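Local coordinates for protein short-chain dehydrogenase/reductase SDR (Burkholderia phymatum, PDB 5IG2) that binds NAD in a Rossmann-fold pocket and, like its short-chain dehydrogenase relatives, probably oxidises CH-OH groups or reduces the corresponding carbonyls, at residues Gly190-Cys195 with Phe258-His263; Leu95-Gly100 with Ile146-Ser151; Gly14-Ile19 with Lys40-Asp45. All coordinates share one frame; numbering follows the deposited sequence.

The three contacts sample one parallel Rossmann sheet, whose strands build a nucleotide pocket at their C-terminal ends. Contact 3 pairs the first two strands in the chain, contact 2 two central strands, and contact 1 the pair at one border of the sheet. Contacts 3 and 2, centres about 13 Å apart, are joined by a probable hydrogen bond from Phe96 N to Val18 O, 2.8 Å; contacts 2 and 1, centres about 10 Å apart, by one from Ala150 N to Leu194 O, 2.7 Å. Contacts 1 and 3, centres about 19 Å apart, do not touch. Contacts 2 and 3 both bind NAD directly, whereas in contact 1 the Leu194 side chain stays about 6 Å from it.

Contact 1 (Gly190-Cys195 with Phe258-His263); sequences GCSLLC and FYILTH
Leu193 lays its CB over one face of the Phe258 ring, a CH-pi contact 4.1 Å from CB to the ring centroid, and its CD2 carries on past CE2 of that ring to the neighbouring Tyr259. Phe258 reaches this place because CG stands anti to the backbone N (chi1 179°), which swings the ring across strand 189-194. At the rim of the same ring, nearly in its plane, sits Cys191 SG, 3.9 Å from Phe258 CE1, a sulfur-aromatic contact made edge-on. Leu193 and Tyr259 lie alongside each other on the face of the sheet turned to helix 162-185, where Leu193 meets Val172 and the Tyr259 hydroxyl bonds Glu176. The other face belongs to Leu194 and Ile260: Leu194 CD1 slots in 3.7 Å from Ile260 CG2 and also touches Thr262 CG2, under the cover of helix 242-254.

Between the two apolar layers runs a short parallel ladder. Leu193 uses both its backbone groups, N to Phe258 O at 2.7 Å and O from Ile260 N at 2.8 Å, and Cys195 N then donates to Ile260 O. Beyond that rung the direct bonding stops, and a water takes over, donating to Cys195 O at 2.8 Å and accepting from His263 N at 2.9 Å. Next to it Thr262 OG1 and His263 ND1 are hydrogen-bonded. Ser192 OG bonds His145 NE2 and the backbone O of Arg257, and Asn282 of a second subunit binds Phe258 N.

The chemistry is thus divided by layer: sulfur and aromatic rings lie on the Leu193 face, aliphatic carbon on the Leu194 and Ile260 face, the buried backbone groups of the ladder satisfy one another, and water bridges the strands where they part.

Contact 2 (Leu95-Gly100 with Ile146-Ser151); sequences LFNNAG and IVNTAS. With NAD (nicotinamide-adenine-dinucleotide), chain F; ACT (acetate ion), chain G.
Leu95 O is approached twice from the facing strand: Val147 N donates to it at 2.7 Å, and Ile146 CA leans its hydrogen in, 3.4 Å from Leu95 O. One step along, Val147 O takes Asn97 N, and Asn97 O in turn takes Thr149 N. The side-chain amides repeat the pairing. Asn97 ND2 gives a hydrogen to Asn148 OD1 at 2.9 Å; that oxygen lies in the amide plane of Asn97, although the two amide planes are 38° apart, and Thr175 holds the ND2 of Asn148. On the other face the ring of Phe96 runs beside Val147 and stacks on Phe30.

At the strand ends the contact reaches the cofactor. The Thr149 hydroxyl donates in plane to a lone pair of Asn98 OD1 at 2.8 Å, while Asn98 O accepts a hydrogen bond from O3D of the nicotinamide ribose at 2.9 Å. The backbone carbonyl of Thr149 binds Lys168, and Ser151 OG donates to an acetate, probably from the crystallisation liquor, that Tyr164 OH also bonds. Asn97 to Gly100 form the Asn-Asn-Ala-Gly motif of classical short-chain dehydrogenases, and Ser151, Tyr164 and Lys168 are placed consistently with the family's Ser-Tyr-Lys active site.

Contact 3 (Gly14-Ile19 with Lys40-Asp45); sequences GKVAVI and KLVLAD. With NAD (nicotinamide-adenine-dinucleotide), chain F.
Lys40 opens strand 40-45 against the chain ahead of strand 16-20: its N donates to Lys15 O at 2.8 Å and its O accepts from Ala17 N at 2.9 Å. Its side chain, extended beyond CG, passes back along the first segment until CE lies 4.0 Å from Gly14 O, while its CB rests against Val16 CG2. Leu41 points to the other face of the sheet, where its CD2 bends back toward the methyl of Ala17. Val42 again uses both its backbone groups, N to Ala17 O and O from Ile19 N, and its CB packs 3.9 Å from Val18 CG2. The two valines run alongside each other, both with CG1 anti to the backbone N. Leu43 repeats this alignment on the opposite face with Ile19, CD2 to CD1 at 3.7 Å, and Ala44 N closes the ladder on Ile19 O at 2.9 Å.

Asp45 turns its carboxylate to the cofactor. CG stands roughly anti to the backbone N (chi1 -151°), and each carboxylate oxygen takes one adenosine ribose hydroxyl of NAD: OD1 from O2B at 2.7 Å, OD2 from O3B at 2.7 Å. Gly23 N bonds OD2 and Asp47 N bonds OD1. An acidic residue in this position is the familiar mark of NAD binding, since the 2'-phosphate of NADP would probably be repelled by its negative charge.

The pair is the beta-alpha-beta unit that opens the Rossmann fold, with helix 25-36 as its crossover. That helix and helix 48-60 pack on the Ile19, Leu41 and Leu43 face, helix 75-89 packs on the Val16, Val18 and Val42 face, strand 94-97 flanks strand 16-20, and strand 65-69 flanks strand 40-45 on its other side.

Contact 1 (Gly190-Cys195 with Phe258-His263)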
loop_
_atom_site.group_PDB
_atom_site.type_symbol
_atom_site.label_atom_id
_atom_site.label_comp_id
_atom_site.label_asym_id
_atom_site.label_seq_id
_atom_site.Cartn_x
_atom_site.Cartn_y
_atom_site.Cartn_z
ATOM N N GLY B 190 62.685 7.449 -6.242
ATOM C CA GLY B 190 62.552 7.350 -4.799
ATOM C C GLY B 190 61.756 6.127 -4.394
ATOM O O GLY B 190 61.408 5.313 -5.254
ATOM N N CYS B 191 61.460 5.967 -3.105
ATOM C CA CYS B 191 60.689 4.798 -2.707
ATOM C C CYS B 191 59.948 5.070 -1.400
ATOM O O CYS B 191 60.274 6.001 -0.659
ATOM C CB CYS B 191 61.590 3.564 -2.595
ATOM S SG CYS B 191 62.815 3.629 -1.273
ATOM N N SER B 192 58.927 4.249 -1.143
ATOM C CA SER B 192 58.128 4.344 0.071
ATOM C C SER B 192 57.811 2.945 0.584
ATOM O O SER B 192 57.843 1.958 -0.157
ATOM C CB SER B 192 56.811 5.102 -0.144
ATOM O OG SER B 192 57.027 6.440 -0.578
ATOM N N LEU B 193 57.460 2.884 1.863
ATOM C CA LEU B 193 57.234 1.633 2.569
ATOM C C LEU B 193 55.847 1.692 3.196
ATOM O O LEU B 193 55.613 2.492 4.107
ATOM C CB LEU B 193 58.318 1.419 3.631
ATOM C CG LEU B 193 58.191 0.202 4.564
ATOM C CD1 LEU B 193 58.247 -1.108 3.772
ATOM C CD2 LEU B 193 59.258 0.248 5.662
ATOM N N LEU B 194 54.940 0.829 2.734
ATOM C CA LEU B 194 53.550 0.823 3.187
ATOM C C LEU B 194 53.347 -0.247 4.262
ATOM O O LEU B 194 53.579 -1.436 4.009
ATOM C CB LEU B 194 52.614 0.585 2.003
ATOM C CG LEU B 194 51.126 0.439 2.305
ATOM C CD1 LEU B 194 50.583 1.719 2.926
ATOM C CD2 LEU B 194 50.375 0.107 1.030
ATOM N N CYS B 195 52.883 0.171 5.450
ATOM C CA CYS B 195 52.748 -0.713 6.616
ATOM C C CYS B 195 51.352 -0.638 7.228
ATOM O O CYS B 195 51.159 -0.022 8.291
ATOM C CB CYS B 195 53.793 -0.368 7.678
ATOM S SG CYS B 195 55.515 -0.564 7.131
ATOM N N PHE B 258 58.496 8.441 3.043
ATOM C CA PHE B 258 58.930 7.044 3.034
ATOM C C PHE B 258 57.985 6.130 3.820
ATOM O O PHE B 258 57.457 5.156 3.276
ATOM C CB PHE B 258 60.359 6.926 3.581
ATOM C CG PHE B 258 60.860 5.509 3.613
ATOM C CD1 PHE B 258 61.331 4.907 2.459
ATOM C CD2 PHE B 258 60.818 4.766 4.784
ATOM C CE1 PHE B 258 61.771 3.591 2.478
ATOM C CE2 PHE B 258 61.254 3.445 4.805
ATOM C CZ PHE B 258 61.729 2.863 3.645
ATOM N N TYR B 259 57.792 6.397 5.115
ATOM C CA TYR B 259 56.974 5.524 5.955
ATOM C C TYR B 259 55.502 5.850 5.776
ATOM O O TYR B 259 55.076 6.978 6.048
ATOM C CB TYR B 259 57.345 5.673 7.430
ATOM C CG TYR B 259 58.687 5.093 7.787
ATOM C CD1 TYR B 259 58.868 3.713 7.866
ATOM C CD2 TYR B 259 59.779 5.920 8.035
ATOM C CE1 TYR B 259 60.098 3.176 8.191
ATOM C CE2 TYR B 259 61.023 5.391 8.357
ATOM C CZ TYR B 259 61.174 4.019 8.430
ATOM O OH TYR B 259 62.395 3.492 8.758
ATOM N N ILE B 260 54.716 4.866 5.372
ATOM C CA ILE B 260 53.274 5.044 5.259
ATOM C C ILE B 260 52.619 4.122 6.279
ATOM O O ILE B 260 52.461 2.920 6.033
ATOM C CB ILE B 260 52.770 4.769 3.845
ATOM C CG1 ILE B 260 53.723 5.425 2.833
ATOM C CG2 ILE B 260 51.343 5.296 3.726
ATOM C CD1 ILE B 260 53.487 5.019 1.391
ATOM N N LEU B 261 52.240 4.677 7.429
ATOM C CA LEU B 261 51.539 3.946 8.481
ATOM C C LEU B 261 50.087 4.395 8.423
ATOM O O LEU B 261 49.704 5.384 9.042
ATOM C CB LEU B 261 52.155 4.209 9.852
ATOM C CG LEU B 261 53.268 3.283 10.339
ATOM C CD1 LEU B 261 54.385 3.143 9.323
ATOM C CD2 LEU B 261 53.829 3.795 11.666
ATOM N N THR B 262 49.278 3.662 7.662
ATOM C CA THR B 262 47.875 4.013 7.504
ATOM C C THR B 262 47.075 3.843 8.789
ATOM O O THR B 262 46.007 4.448 8.919
ATOM C CB THR B 262 47.253 3.158 6.405
ATOM O OG1 THR B 262 47.414 1.775 6.750
ATOM C CG2 THR B 262 47.947 3.424 5.081
ATOM N N HIS B 263 47.546 3.017 9.725
ATOM C CA HIS B 263 46.855 2.745 10.984
ATOM C C HIS B 263 47.765 3.171 12.135
ATOM O O HIS B 263 48.409 2.325 12.779
ATOM C CB HIS B 263 46.499 1.263 11.106
ATOM C CG HIS B 263 45.556 0.764 10.057
ATOM N ND1 HIS B 263 45.936 0.557 8.748
ATOM C CD2 HIS B 263 44.255 0.388 10.134
ATOM C CE1 HIS B 263 44.907 0.093 8.061
ATOM N NE2 HIS B 263 43.874 -0.020 8.879
HETATM O O HOH W 1 50.004 1.607 10.240
#

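Contact 2 (Leu95-Gly100 with Ile146-Ser151)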
loop_
_atom_site.group_PDB
_atom_site.type_symbol
_atom_site.label_atom_id
_atom_site.label_comp_id
_atom_site.label_asym_id
_atom_site.label_seq_id
_atom_site.Cartn_x
_atom_site.Cartn_y
_atom_site.Cartn_z
ATOM N N LEU B 95 55.865 1.892 -9.364
ATOM C CA LEU B 95 55.839 0.446 -9.185
ATOM C C LEU B 95 55.337 0.140 -7.788
ATOM O O LEU B 95 55.904 0.627 -6.805
ATOM C CB LEU B 95 57.224 -0.177 -9.388
ATOM C CG LEU B 95 57.324 -1.666 -9.020
ATOM C CD1 LEU B 95 56.474 -2.522 -9.963
ATOM C CD2 LEU B 95 58.770 -2.144 -9.033
ATOM N N PHE B 96 54.285 -0.672 -7.701
ATOM C CA PHE B 96 53.761 -1.161 -6.425
ATOM C C PHE B 96 54.112 -2.643 -6.318
ATOM O O PHE B 96 53.456 -3.480 -6.946
ATOM C CB PHE B 96 52.244 -0.969 -6.330
ATOM C CG PHE B 96 51.795 0.463 -6.252
ATOM C CD1 PHE B 96 51.579 1.201 -7.397
ATOM C CD2 PHE B 96 51.538 1.052 -5.027
ATOM C CE1 PHE B 96 51.146 2.514 -7.323
ATOM C CE2 PHE B 96 51.106 2.364 -4.948
ATOM C CZ PHE B 96 50.906 3.096 -6.098
ATOM N N ASN B 97 55.139 -2.976 -5.528
ATOM C CA ASN B 97 55.464 -4.383 -5.246
ATOM C C ASN B 97 54.582 -4.807 -4.077
ATOM O O ASN B 97 54.963 -4.714 -2.905
ATOM C CB ASN B 97 56.946 -4.580 -4.928
ATOM C CG ASN B 97 57.863 -4.279 -6.115
ATOM O OD1 ASN B 97 57.711 -4.839 -7.201
ATOM N ND2 ASN B 97 58.833 -3.398 -5.897
ATOM N N ASN B 98 53.389 -5.279 -4.402
ATOM C CA ASN B 98 52.297 -5.352 -3.446
ATOM C C ASN B 98 51.728 -6.753 -3.244
ATOM O O ASN B 98 51.205 -7.034 -2.162
ATOM C CB ASN B 98 51.181 -4.385 -3.892
ATOM C CG ASN B 98 49.881 -4.584 -3.135
ATOM O OD1 ASN B 98 49.750 -4.195 -1.965
ATOM N ND2 ASN B 98 48.907 -5.183 -3.803
ATOM N N ALA B 99 51.813 -7.638 -4.239
ATOM C CA ALA B 99 51.361 -9.014 -4.053
ATOM C C ALA B 99 51.955 -9.606 -2.785
ATOM O O ALA B 99 53.111 -9.348 -2.436
ATOM C CB ALA B 99 51.748 -9.884 -5.256
ATOM N N GLY B 100 51.147 -10.398 -2.085
ATOM C CA GLY B 100 51.621 -11.047 -0.879
ATOM C C GLY B 100 50.697 -12.171 -0.483
ATOM O O GLY B 100 49.534 -12.224 -0.900
ATOM N N ILE B 146 59.037 3.758 -6.256
ATOM C CA ILE B 146 58.737 2.361 -5.963
ATOM C C ILE B 146 58.108 2.274 -4.577
ATOM O O ILE B 146 58.686 2.763 -3.596
ATOM C CB ILE B 146 60.010 1.503 -6.024
ATOM C CG1 ILE B 146 60.606 1.543 -7.438
ATOM C CG2 ILE B 146 59.716 0.079 -5.496
ATOM C CD1 ILE B 146 62.002 0.976 -7.522
ATOM N N VAL B 147 56.942 1.637 -4.488
ATOM C CA VAL B 147 56.257 1.426 -3.219
ATOM C C VAL B 147 56.199 -0.066 -2.944
ATOM O O VAL B 147 55.640 -0.831 -3.746
ATOM C CB VAL B 147 54.844 2.012 -3.218
ATOM C CG1 VAL B 147 54.203 1.717 -1.888
ATOM C CG2 VAL B 147 54.884 3.513 -3.505
ATOM N N ASN B 148 56.751 -0.473 -1.803
ATOM C CA ASN B 148 56.712 -1.859 -1.354
ATOM C C ASN B 148 55.712 -1.993 -0.216
ATOM O O ASN B 148 55.783 -1.248 0.769
ATOM C CB ASN B 148 58.098 -2.326 -0.893
ATOM C CG ASN B 148 59.104 -2.340 -2.021
ATOM O OD1 ASN B 148 58.734 -2.435 -3.199
ATOM N ND2 ASN B 148 60.383 -2.244 -1.673
ATOM N N THR B 149 54.786 -2.945 -0.343
ATOM C CA THR B 149 53.821 -3.207 0.722
ATOM C C THR B 149 54.436 -4.167 1.731
ATOM O O THR B 149 54.668 -5.340 1.422
ATOM C CB THR B 149 52.522 -3.793 0.184
ATOM O OG1 THR B 149 52.009 -2.953 -0.855
ATOM C CG2 THR B 149 51.504 -3.891 1.332
ATOM N N ALA B 150 54.708 -3.670 2.933
ATOM C CA ALA B 150 55.061 -4.572 4.022
ATOM C C ALA B 150 53.794 -4.811 4.841
ATOM O O ALA B 150 52.824 -5.382 4.329
ATOM C CB ALA B 150 56.204 -4.000 4.876
ATOM N N SER B 151 53.773 -4.332 6.084
ATOM C CA SER B 151 52.679 -4.567 7.019
ATOM C C SER B 151 53.116 -4.025 8.365
ATOM O O SER B 151 54.316 -3.831 8.572
ATOM C CB SER B 151 52.358 -6.062 7.146
ATOM O OG SER B 151 51.473 -6.300 8.226
HETATM P PA NAD F . 44.561 -9.852 -1.429
HETATM O O1A NAD F . 44.495 -11.324 -1.300
HETATM O O2A NAD F . 43.183 -9.182 -1.538
HETATM O O5B NAD F . 45.465 -9.359 -2.644
HETATM C C5B NAD F . 46.777 -9.913 -2.861
HETATM C C4B NAD F . 46.832 -10.360 -4.296
HETATM O O4B NAD F . 48.144 -10.894 -4.579
HETATM C C3B NAD F . 45.817 -11.446 -4.694
HETATM O O3B NAD F . 45.017 -11.032 -5.796
HETATM C C2B NAD F . 46.699 -12.644 -5.079
HETATM O O2B NAD F . 46.157 -13.397 -6.157
HETATM C C1B NAD F . 47.980 -11.943 -5.508
HETATM N N9A NAD F . 49.166 -12.790 -5.483
HETATM C C8A NAD F . 49.499 -13.733 -4.547
HETATM N N7A NAD F . 50.569 -14.428 -4.846
HETATM C C5A NAD F . 50.974 -13.901 -6.063
HETATM C C6A NAD F . 52.043 -14.213 -6.922
HETATM N N6A NAD F . 52.883 -15.232 -6.721
HETATM N N1A NAD F . 52.189 -13.467 -8.040
HETATM C C2A NAD F . 51.307 -12.490 -8.281
HETATM N N3A NAD F . 50.243 -12.120 -7.558
HETATM C C4A NAD F . 50.129 -12.876 -6.457
HETATM O O3 NAD F . 45.329 -9.241 -0.179
HETATM P PN NAD F . 45.857 -7.766 0.136
HETATM O O1N NAD F . 45.309 -6.805 -0.854
HETATM O O2N NAD F . 45.615 -7.530 1.577
HETATM O O5D NAD F . 47.414 -7.995 -0.101
HETATM C C5D NAD F . 48.255 -6.953 -0.643
HETATM C C4D NAD F . 49.448 -6.793 0.267
HETATM O O4D NAD F . 49.055 -6.160 1.508
HETATM C C3D NAD F . 50.162 -8.094 0.658
HETATM O O3D NAD F . 51.570 -7.911 0.562
HETATM C C2D NAD F . 49.763 -8.275 2.123
HETATM O O2D NAD F . 50.746 -9.024 2.826
HETATM C C1D NAD F . 49.716 -6.816 2.552
HETATM N N1N NAD F . 48.977 -6.502 3.868
HETATM C C2N NAD F . 47.670 -6.809 3.967
HETATM C C3N NAD F . 46.973 -6.500 5.121
HETATM C C7N NAD F . 45.490 -6.664 5.253
HETATM O O7N NAD F . 44.982 -6.693 6.385
HETATM N N7N NAD F . 44.789 -6.890 4.155
HETATM C C4N NAD F . 47.647 -5.865 6.157
HETATM C C5N NAD F . 48.987 -5.546 6.019
HETATM C C6N NAD F . 49.644 -5.881 4.861
HETATM C C ACT G . 48.616 -8.295 8.242
HETATM O O ACT G . 48.481 -7.787 9.383
HETATM O OXT ACT G . 49.656 -7.983 7.615
HETATM C CH3 ACT G . 47.593 -9.214 7.637
#

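Contact 3 (Gly14-Ile19 with Lys40-Asp45)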
loop_
_atom_site.group_PDB
_atom_site.type_symbol
_atom_site.label_atom_id
_atom_site.label_comp_id
_atom_site.label_asym_id
_atom_site.label_seq_id
_atom_site.Cartn_x
_atom_site.Cartn_y
_atom_site.Cartn_z
ATOM N N GLY B 14 48.943 10.921 -16.814
ATOM C CA GLY B 14 49.726 10.530 -17.967
ATOM C C GLY B 14 50.919 9.638 -17.680
ATOM O O GLY B 14 51.583 9.202 -18.632
ATOM N N LYS B 15 51.221 9.356 -16.408
ATOM C CA LYS B 15 52.326 8.489 -16.018
ATOM C C LYS B 15 51.879 7.024 -15.955
ATOM O O LYS B 15 50.688 6.709 -15.955
ATOM C CB LYS B 15 52.891 8.922 -14.670
ATOM C CG LYS B 15 53.259 10.392 -14.598
ATOM C CD LYS B 15 54.343 10.740 -15.578
ATOM C CE LYS B 15 54.765 12.183 -15.418
ATOM N NZ LYS B 15 55.880 12.498 -16.363
ATOM N N VAL B 16 52.859 6.121 -15.885
ATOM C CA VAL B 16 52.611 4.684 -15.965
ATOM C C VAL B 16 52.827 4.043 -14.598
ATOM O O VAL B 16 53.909 4.163 -14.009
ATOM C CB VAL B 16 53.509 4.019 -17.020
ATOM C CG1 VAL B 16 53.259 2.528 -17.055
ATOM C CG2 VAL B 16 53.250 4.641 -18.386
ATOM N N ALA B 17 51.808 3.335 -14.115
ATOM C CA ALA B 17 51.888 2.574 -12.872
ATOM C C ALA B 17 51.848 1.079 -13.172
ATOM O O ALA B 17 51.018 0.620 -13.965
ATOM C CB ALA B 17 50.749 2.945 -11.923
ATOM N N VAL B 18 52.762 0.334 -12.557
ATOM C CA VAL B 18 52.763 -1.125 -12.567
ATOM C C VAL B 18 52.381 -1.577 -11.168
ATOM O O VAL B 18 53.022 -1.173 -10.187
ATOM C CB VAL B 18 54.140 -1.691 -12.964
ATOM C CG1 VAL B 18 54.163 -3.222 -12.835
ATOM C CG2 VAL B 18 54.517 -1.254 -14.373
ATOM N N ILE B 19 51.347 -2.412 -11.071
ATOM C CA ILE B 19 50.816 -2.840 -9.782
ATOM C C ILE B 19 50.744 -4.357 -9.762
ATOM O O ILE B 19 50.080 -4.959 -10.616
ATOM C CB ILE B 19 49.427 -2.248 -9.502
ATOM C CG1 ILE B 19 49.470 -0.722 -9.542
ATOM C CG2 ILE B 19 48.898 -2.757 -8.166
ATOM C CD1 ILE B 19 48.110 -0.105 -9.843
ATOM N N LYS B 40 48.263 5.552 -16.725
ATOM C CA LYS B 40 48.191 4.328 -17.515
ATOM C C LYS B 40 48.585 3.154 -16.632
ATOM O O LYS B 40 49.511 3.261 -15.830
ATOM C CB LYS B 40 49.117 4.427 -18.726
ATOM C CG LYS B 40 48.793 5.617 -19.627
ATOM C CD LYS B 40 49.901 5.902 -20.618
ATOM C CE LYS B 40 49.569 7.122 -21.452
ATOM N NZ LYS B 40 50.512 7.291 -22.584
ATOM N N LEU B 41 47.861 2.039 -16.751
ATOM C CA LEU B 41 47.951 0.962 -15.766
ATOM C C LEU B 41 48.464 -0.323 -16.394
ATOM O O LEU B 41 47.951 -0.761 -17.431
ATOM C CB LEU B 41 46.596 0.684 -15.106
ATOM C CG LEU B 41 45.952 1.874 -14.397
ATOM C CD1 LEU B 41 44.573 1.492 -13.892
ATOM C CD2 LEU B 41 46.845 2.374 -13.254
ATOM N N VAL B 42 49.464 -0.927 -15.746
ATOM C CA VAL B 42 49.931 -2.280 -16.048
ATOM C C VAL B 42 49.661 -3.119 -14.805
ATOM O O VAL B 42 50.337 -2.958 -13.782
ATOM C CB VAL B 42 51.417 -2.303 -16.434
ATOM C CG1 VAL B 42 51.875 -3.722 -16.754
ATOM C CG2 VAL B 42 51.665 -1.369 -17.622
ATOM N N LEU B 43 48.661 -3.995 -14.871
ATOM C CA LEU B 43 48.176 -4.716 -13.700
ATOM C C LEU B 43 48.586 -6.181 -13.779
ATOM O O LEU B 43 48.415 -6.822 -14.820
ATOM C CB LEU B 43 46.657 -4.587 -13.581
ATOM C CG LEU B 43 46.118 -3.147 -13.582
ATOM C CD1 LEU B 43 44.621 -3.119 -13.309
ATOM C CD2 LEU B 43 46.860 -2.285 -12.571
ATOM N N ALA B 44 49.119 -6.707 -12.676
ATOM C CA ALA B 44 49.699 -8.042 -12.643
ATOM C C ALA B 44 49.157 -8.836 -11.463
ATOM O O ALA B 44 48.997 -8.304 -10.361
ATOM C CB ALA B 44 51.229 -7.978 -12.557
ATOM N N ASP B 45 48.903 -10.120 -11.694
ATOM C CA ASP B 45 48.388 -11.008 -10.664
ATOM C C ASP B 45 48.484 -12.431 -11.193
ATOM O O ASP B 45 48.529 -12.646 -12.403
ATOM C CB ASP B 45 46.936 -10.656 -10.293
ATOM C CG ASP B 45 46.585 -11.022 -8.846
ATOM O OD1 ASP B 45 46.642 -12.226 -8.500
ATOM O OD2 ASP B 45 46.234 -10.104 -8.060
HETATM P PA NAD F . 44.561 -9.852 -1.429
HETATM O O1A NAD F . 44.495 -11.324 -1.300
HETATM O O2A NAD F . 43.183 -9.182 -1.538
HETATM O O5B NAD F . 45.465 -9.359 -2.644
HETATM C C5B NAD F . 46.777 -9.913 -2.861
HETATM C C4B NAD F . 46.832 -10.360 -4.296
HETATM O O4B NAD F . 48.144 -10.894 -4.579
HETATM C C3B NAD F . 45.817 -11.446 -4.694
HETATM O O3B NAD F . 45.017 -11.032 -5.796
HETATM C C2B NAD F . 46.699 -12.644 -5.079
HETATM O O2B NAD F . 46.157 -13.397 -6.157
HETATM C C1B NAD F . 47.980 -11.943 -5.508
HETATM N N9A NAD F . 49.166 -12.790 -5.483
HETATM C C8A NAD F . 49.499 -13.733 -4.547
HETATM N N7A NAD F . 50.569 -14.428 -4.846
HETATM C C5A NAD F . 50.974 -13.901 -6.063
HETATM C C6A NAD F . 52.043 -14.213 -6.922
HETATM N N6A NAD F . 52.883 -15.232 -6.721
HETATM N N1A NAD F . 52.189 -13.467 -8.040
HETATM C C2A NAD F . 51.307 -12.490 -8.281
HETATM N N3A NAD F . 50.243 -12.120 -7.558
HETATM C C4A NAD F . 50.129 -12.876 -6.457
HETATM O O3 NAD F . 45.329 -9.241 -0.179
HETATM P PN NAD F . 45.857 -7.766 0.136
HETATM O O1N NAD F . 45.309 -6.805 -0.854
HETATM O O2N NAD F . 45.615 -7.530 1.577
HETATM O O5D NAD F . 47.414 -7.995 -0.101
HETATM C C5D NAD F . 48.255 -6.953 -0.643
HETATM C C4D NAD F . 49.448 -6.793 0.267
HETATM O O4D NAD F . 49.055 -6.160 1.508
HETATM C C3D NAD F . 50.162 -8.094 0.658
HETATM O O3D NAD F . 51.570 -7.911 0.562
HETATM C C2D NAD F . 49.763 -8.275 2.123
HETATM O O2D NAD F . 50.746 -9.024 2.826
HETATM C C1D NAD F . 49.716 -6.816 2.552
HETATM N N1N NAD F . 48.977 -6.502 3.868
HETATM C C2N NAD F . 47.670 -6.809 3.967
HETATM C C3N NAD F . 46.973 -6.500 5.121
HETATM C C7N NAD F . 45.490 -6.664 5.253
HETATM O O7N NAD F . 44.982 -6.693 6.385
HETATM N N7N NAD F . 44.789 -6.890 4.155
HETATM C C4N NAD F . 47.647 -5.865 6.157
HETATM C C5N NAD F . 48.987 -5.546 6.019
HETATM C C6N NAD F . 49.644 -5.881 4.861
#